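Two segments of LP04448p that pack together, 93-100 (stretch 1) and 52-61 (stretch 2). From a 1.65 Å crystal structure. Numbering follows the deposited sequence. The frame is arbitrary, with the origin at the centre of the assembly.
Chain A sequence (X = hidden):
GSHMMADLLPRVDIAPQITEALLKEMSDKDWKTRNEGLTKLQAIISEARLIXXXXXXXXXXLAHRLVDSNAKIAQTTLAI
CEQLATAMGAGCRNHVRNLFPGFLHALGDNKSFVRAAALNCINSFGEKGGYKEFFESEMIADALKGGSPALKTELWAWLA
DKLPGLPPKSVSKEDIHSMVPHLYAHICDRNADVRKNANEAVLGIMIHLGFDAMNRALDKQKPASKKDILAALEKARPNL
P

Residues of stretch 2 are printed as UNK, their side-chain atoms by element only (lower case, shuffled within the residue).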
ATOM      1  N   ARG A  93      10.394   3.044  -6.342  1.00  9.68           N
ATOM      2  CA  ARG A  93      10.006   3.927  -5.228  1.00 11.00           C
ATOM      3  C   ARG A  93       9.498   5.270  -5.751  1.00 11.95           C
ATOM      4  O   ARG A  93       8.740   5.978  -5.066  1.00 12.84           O
ATOM      5  CB  ARG A  93      11.170   4.151  -4.256  1.00 13.69           C
ATOM      6  CG  ARG A  93      12.302   4.973  -4.832  1.00 13.90           C
ATOM      7  CD  ARG A  93      13.294   5.412  -3.751  1.00 26.64           C
ATOM      8  NE  ARG A  93      14.362   6.256  -4.290  1.00 37.65           N
ATOM      9  CZ  ARG A  93      15.145   7.047  -3.555  1.00 38.24           C
ATOM     10  NH1 ARG A  93      14.983   7.119  -2.240  1.00 41.99           N
ATOM     11  NH2 ARG A  93      16.091   7.773  -4.136  1.00 33.81           N
ATOM     12  N   ASN A  94       9.928   5.628  -6.960  1.00  9.59           N
ATOM     13  CA  ASN A  94       9.549   6.904  -7.563  1.00  8.87           C
ATOM     14  C   ASN A  94       8.057   7.042  -7.803  1.00 11.64           C
ATOM     15  O   ASN A  94       7.548   8.154  -7.954  1.00 14.01           O
ATOM     16  CB  ASN A  94      10.277   7.134  -8.889  1.00  7.40           C
ATOM     17  CG  ASN A  94      11.774   7.346  -8.721  1.00  9.23           C
ATOM     18  OD1 ASN A  94      12.365   6.953  -7.718  1.00 12.52           O
ATOM     19  ND2 ASN A  94      12.390   7.966  -9.719  1.00  9.78           N
ATOM     20  N   HIS A  95       7.358   5.914  -7.835  1.00  9.92           N
ATOM     21  CA  HIS A  95       5.957   5.899  -8.241  1.00  8.01           C
ATOM     22  C   HIS A  95       5.013   5.428  -7.160  1.00  9.46           C
ATOM     23  O   HIS A  95       3.820   5.283  -7.402  1.00  8.49           O
ATOM     24  CB  HIS A  95       5.815   5.042  -9.494  1.00  6.89           C
ATOM     25  CG  HIS A  95       6.717   5.497 -10.584  1.00  6.52           C
ATOM     26  ND1 HIS A  95       6.533   6.701 -11.232  1.00  8.73           N
ATOM     27  CD2 HIS A  95       7.864   4.976 -11.078  1.00  6.68           C
ATOM     28  CE1 HIS A  95       7.497   6.875 -12.114  1.00 12.22           C
ATOM     29  NE2 HIS A  95       8.325   5.844 -12.037  1.00  9.12           N
ATOM     30  N   VAL A  96       5.544   5.239  -5.960  1.00  8.88           N
ATOM     31  CA  VAL A  96       4.738   4.766  -4.837  1.00  9.01           C
ATOM     32  C   VAL A  96       3.578   5.717  -4.514  1.00 12.61           C
ATOM     33  O   VAL A  96       2.442   5.286  -4.290  1.00  9.22           O
ATOM     34  CB  VAL A  96       5.633   4.512  -3.593  1.00  6.79           C
ATOM     35  CG1 VAL A  96       4.799   4.474  -2.318  1.00 12.05           C
ATOM     36  CG2 VAL A  96       6.418   3.227  -3.779  1.00  9.71           C
ATOM     37  N   ARG A  97       3.848   7.017  -4.520  1.00  8.84           N
ATOM     38  CA  ARG A  97       2.789   7.983  -4.243  1.00  9.72           C
ATOM     39  C   ARG A  97       1.593   7.866  -5.203  1.00 12.28           C
ATOM     40  O   ARG A  97       0.442   8.059  -4.803  1.00 10.44           O
ATOM     41  CB  ARG A  97       3.366   9.396  -4.247  1.00 17.73           C
ATOM     42  CG  ARG A  97       2.390  10.472  -3.895  1.00 24.04           C
ATOM     43  CD  ARG A  97       3.101  11.811  -3.833  1.00 20.02           C
ATOM     44  NE  ARG A  97       2.145  12.884  -3.629  1.00 23.04           N
ATOM     45  CZ  ARG A  97       1.713  13.264  -2.439  1.00 24.66           C
ATOM     46  NH1 ARG A  97       2.166  12.653  -1.347  1.00 16.99           N
ATOM     47  NH2 ARG A  97       0.835  14.252  -2.342  1.00 35.26           N
ATOM     48  N   ASN A  98       1.858   7.538  -6.469  1.00 10.61           N
ATOM     49  CA  ASN A  98       0.773   7.333  -7.425  1.00 11.25           C
ATOM     50  C   ASN A  98       0.052   5.998  -7.259  1.00 15.12           C
ATOM     51  O   ASN A  98      -1.175   5.934  -7.328  1.00 17.29           O
ATOM     52  CB  ASN A  98       1.278   7.476  -8.867  1.00 13.71           C
ATOM     53  CG  ASN A  98       1.364   8.927  -9.322  1.00 21.00           C
ATOM     54  OD1 ASN A  98       0.348   9.622  -9.434  1.00 23.69           O
ATOM     55  ND2 ASN A  98       2.574   9.381  -9.604  1.00 26.85           N
ATOM     56  N   LEU A  99       0.813   4.933  -7.027  1.00  7.05           N
ATOM     57  CA  LEU A  99       0.271   3.582  -7.161  1.00  6.44           C
ATOM     58  C   LEU A  99      -0.166   2.947  -5.851  1.00  8.60           C
ATOM     59  O   LEU A  99      -1.103   2.160  -5.835  1.00  6.87           O
ATOM     60  CB  LEU A  99       1.284   2.660  -7.833  1.00  8.36           C
ATOM     61  CG  LEU A  99       1.734   3.163  -9.202  1.00  7.20           C
ATOM     62  CD1 LEU A  99       2.821   2.245  -9.754  1.00 13.22           C
ATOM     63  CD2 LEU A  99       0.549   3.253 -10.155  1.00 10.21           C
ATOM     64  N   PHE A 100       0.524   3.271  -4.765  1.00  6.51           N
ATOM     65  CA  PHE A 100       0.224   2.656  -3.472  1.00  8.06           C
ATOM     66  C   PHE A 100      -1.227   2.884  -3.000  1.00  9.23           C
ATOM     67  O   PHE A 100      -1.858   1.953  -2.513  1.00  7.67           O
ATOM     68  CB  PHE A 100       1.255   3.130  -2.430  1.00  9.34           C
ATOM     69  CG  PHE A 100       1.142   2.474  -1.077  1.00  9.07           C
ATOM     70  CD1 PHE A 100       1.058   1.095  -0.946  1.00 10.99           C
ATOM     71  CD2 PHE A 100       1.204   3.247   0.079  1.00  7.02           C
ATOM     72  CE1 PHE A 100       1.001   0.497   0.306  1.00  8.44           C
ATOM     73  CE2 PHE A 100       1.135   2.653   1.334  1.00  7.61           C
ATOM     74  CZ  PHE A 100       1.038   1.275   1.444  1.00  9.88           C
ATOM     75  N   UNK A  52      14.410   2.217 -16.860  1.00 12.35           N
ATOM     76  CA  UNK A  52      14.703   3.353 -16.001  1.00 10.43           C
ATOM     77  C   UNK A  52      13.412   3.779 -15.306  1.00  8.68           C
ATOM     78  O   UNK A  52      12.328   3.353 -15.690  1.00  8.38           O
ATOM     79  c   UNK A  52      15.252   4.511 -16.841  1.00 12.18           C
ATOM     80  c   UNK A  52      18.322   5.108 -19.081  1.00 31.63           C
ATOM     81  c   UNK A  52      16.481   4.166 -17.646  1.00 17.07           C
ATOM     82  c   UNK A  52      17.157   5.433 -18.149  1.00 19.41           C
ATOM     83  n   UNK A  52      19.340   4.233 -18.440  1.00 35.60           N
ATOM     84  N   UNK A  53      13.518   4.623 -14.271  1.00  9.02           N
ATOM     85  CA  UNK A  53      12.317   5.058 -13.548  1.00 12.81           C
ATOM     86  C   UNK A  53      11.469   6.077 -14.309  1.00  7.50           C
ATOM     87  O   UNK A  53      10.349   6.370 -13.903  1.00 14.35           O
ATOM     88  c   UNK A  53      14.295   5.252 -12.182  1.00 17.19           C
ATOM     89  c   UNK A  53      14.755   5.038 -13.584  1.00 13.39           C
ATOM     90  c   UNK A  53      12.890   5.724 -12.286  1.00 15.42           C
ATOM     91  N   UNK A  54      12.008   6.623 -15.392  1.00 11.23           N
ATOM     92  CA  UNK A  54      11.307   7.633 -16.178  1.00 12.31           C
ATOM     93  C   UNK A  54      10.268   6.986 -17.092  1.00 11.73           C
ATOM     94  O   UNK A  54      10.617   6.312 -18.069  1.00 12.68           O
ATOM     95  c   UNK A  54      12.316   8.431 -17.009  1.00 14.31           C
ATOM     96  o   UNK A  54      13.213   7.575 -17.702  1.00 14.94           O
ATOM     97  N   UNK A  55       8.991   7.187 -16.779  1.00  7.70           N
ATOM     98  CA  UNK A  55       7.927   6.564 -17.565  1.00  9.42           C
ATOM     99  C   UNK A  55       6.884   7.575 -18.035  1.00 11.77           C
ATOM    100  O   UNK A  55       5.714   7.247 -18.216  1.00 11.25           O
ATOM    101  c   UNK A  55       7.270   5.386 -16.788  1.00 10.65           C
ATOM    102  c   UNK A  55       6.085   4.753 -14.601  1.00 12.87           C
ATOM    103  c   UNK A  55       6.803   5.838 -15.396  1.00 11.79           C
ATOM    104  c   UNK A  55       8.252   4.217 -16.690  1.00 10.87           C
ATOM    105  N   UNK A  56       7.325   8.808 -18.267  1.00 14.75           N
ATOM    106  CA  UNK A  56       6.427   9.833 -18.764  1.00 14.82           C
ATOM    107  C   UNK A  56       5.289  10.042 -17.782  1.00 10.62           C
ATOM    108  O   UNK A  56       5.526  10.194 -16.581  1.00 13.99           O
ATOM    109  N   UNK A  57       4.055  10.038 -18.283  1.00 14.68           N
ATOM    110  CA  UNK A  57       2.882  10.207 -17.434  1.00 15.50           C
ATOM    111  C   UNK A  57       2.189   8.879 -17.118  1.00 15.43           C
ATOM    112  O   UNK A  57       1.000   8.850 -16.794  1.00 13.77           O
ATOM    113  o   UNK A  57       2.127  13.193 -19.343  1.00 36.30           O
ATOM    114  o   UNK A  57       3.234  13.021 -17.469  1.00 22.53           O
ATOM    115  c   UNK A  57       1.881  11.169 -18.095  1.00 21.49           C
ATOM    116  c   UNK A  57       2.455  12.564 -18.316  1.00 28.15           C
ATOM    117  N   UNK A  58       2.930   7.781 -17.216  1.00 13.83           N
ATOM    118  CA  UNK A  58       2.330   6.464 -17.052  1.00 10.26           C
ATOM    119  C   UNK A  58       1.792   6.200 -15.641  1.00 11.29           C
ATOM    120  O   UNK A  58       0.766   5.542 -15.491  1.00 11.31           O
ATOM    121  c   UNK A  58       2.807   3.929 -17.283  1.00  6.48           C
ATOM    122  c   UNK A  58       3.926   2.946 -17.580  1.00  7.49           C
ATOM    123  c   UNK A  58       3.323   5.362 -17.422  1.00 14.50           C
ATOM    124  c   UNK A  58       1.598   3.704 -18.214  1.00  6.51           C
ATOM    125  N   UNK A  59       2.479   6.691 -14.606  1.00 10.73           N
ATOM    126  CA  UNK A  59       2.084   6.340 -13.237  1.00 11.48           C
ATOM    127  C   UNK A  59       0.684   6.823 -12.864  1.00 10.94           C
ATOM    128  O   UNK A  59      -0.120   6.046 -12.360  1.00 10.23           O
ATOM    129  c   UNK A  59       3.139   6.794 -12.200  1.00 14.25           C
ATOM    130  N   UNK A  60       0.370   8.101 -13.127  1.00 11.20           N
ATOM    131  CA  UNK A  60      -0.998   8.533 -12.825  1.00 14.94           C
ATOM    132  C   UNK A  60      -2.025   7.799 -13.693  1.00 12.55           C
ATOM    133  O   UNK A  60      -3.130   7.500 -13.232  1.00 12.91           O
ATOM    134  c   UNK A  60       0.464  10.424 -13.125  1.00 21.80           C
ATOM    135  c   UNK A  60       1.230   9.215 -13.564  1.00 15.83           C
ATOM    136  c   UNK A  60      -0.981  10.028 -13.151  1.00 16.19           C
ATOM    137  N   UNK A  61      -1.643   7.494 -14.927  1.00 11.33           N
ATOM    138  CA  UNK A  61      -2.511   6.739 -15.826  1.00 10.45           C
ATOM    139  C   UNK A  61      -2.823   5.363 -15.246  1.00 11.18           C
ATOM    140  O   UNK A  61      -3.975   4.940 -15.238  1.00 10.10           O
ATOM    141  c   UNK A  61      -1.875   6.605 -17.199  1.00  9.77           C
TER
HETATM  142  O   HOH W   1      10.789   8.718 -12.038  1.00 16.76           O

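Position 52 carries four carbons in a row ending in a nitrogen, an unbranched chain that lies beyond reach of stretch 1. This is Lys 52, and its terminal amine is hydrogen-bonded elsewhere in the structure. At position 53 three carbons close a ring onto the backbone nitrogen, and one of them lies against ND2 of Asn 94; only proline has such a ring. The CA-to-CB bond of Pro 53 points toward stretch 1, and its CB lies 3.4 Å from ND2 of Asn 94. Its backbone does more: NE2 of His 95 donates a hydrogen bond to O of Pro 53 at 2.8 Å. This carbonyl lies at the edge of the imidazole, near the ring plane, where the N-H can reach it. A water also bridges the two stretches, accepting from ND2 of Asn 94 at 2.9 Å and donating a weak bond to O of Pro 53 at 3.0 Å.

Position 54 has one carbon followed by one oxygen, and its CB points away from stretch 1; the residue is Ser 54. Position 55 has four carbons, forked at the first, with one arm two carbons long, and the end of that arm sits over the His 95 ring. That pattern identifies Ile 55, a buried residue whose CA-to-CB bond points toward stretch 1. Its CD1 sits over one face of the ring, 3.7 Å from the centroid and 16° off the normal, a CH-pi contact, while CG1 of Ile 55 approaches CE1 of His 95 to 3.5 Å.

Position 56 has no side-chain atoms and is Gly 56. Its phi of 60° favours glycine by itself, and it occupies the second place of a type II' turn that begins at Ile 55. At position 57 two carbons, the second bearing two oxygens, give a carboxylate too far away to touch stretch 1. Asp 57 holds the N-cap position, although its side chain makes no capping bond. Position 58 has four carbons forked at the second, hence Leu 58; its N closes the turn on O of Ile 55 at 3.0 Å, and its CA-to-CB bond points sideways, without contact.

The lone carbon at position 59 points toward stretch 1, 3.5 Å from ND1 of His 95 and 3.7 Å from ND2 of Asn 98. It is CB of Ala 59, whose O is 3.6 Å from CD2 of Leu 99. Position 60 again shows three carbons closing onto the backbone nitrogen, one of them near OD1 of Asn 98. This is Pro 60, with CG 3.8 Å from OD1 of Asn 98. Position 61, a single carbon pointing away, is Ala 61.

The contact, which buries 330 Å² in all, centres on His 95 and Ala 59. The imidazole donates from NE2 to the carbonyl of Pro 53 at its edge and carries Ile 55 over one face. The turn runs into the helix at Leu 58, and CB of Ala 59 also meets the ring. The backbones come closest here, with CA of Asn 98 5.8 Å from CA of Pro 60.

Stretch 2, residues 52-61: KPSIGDLAPA
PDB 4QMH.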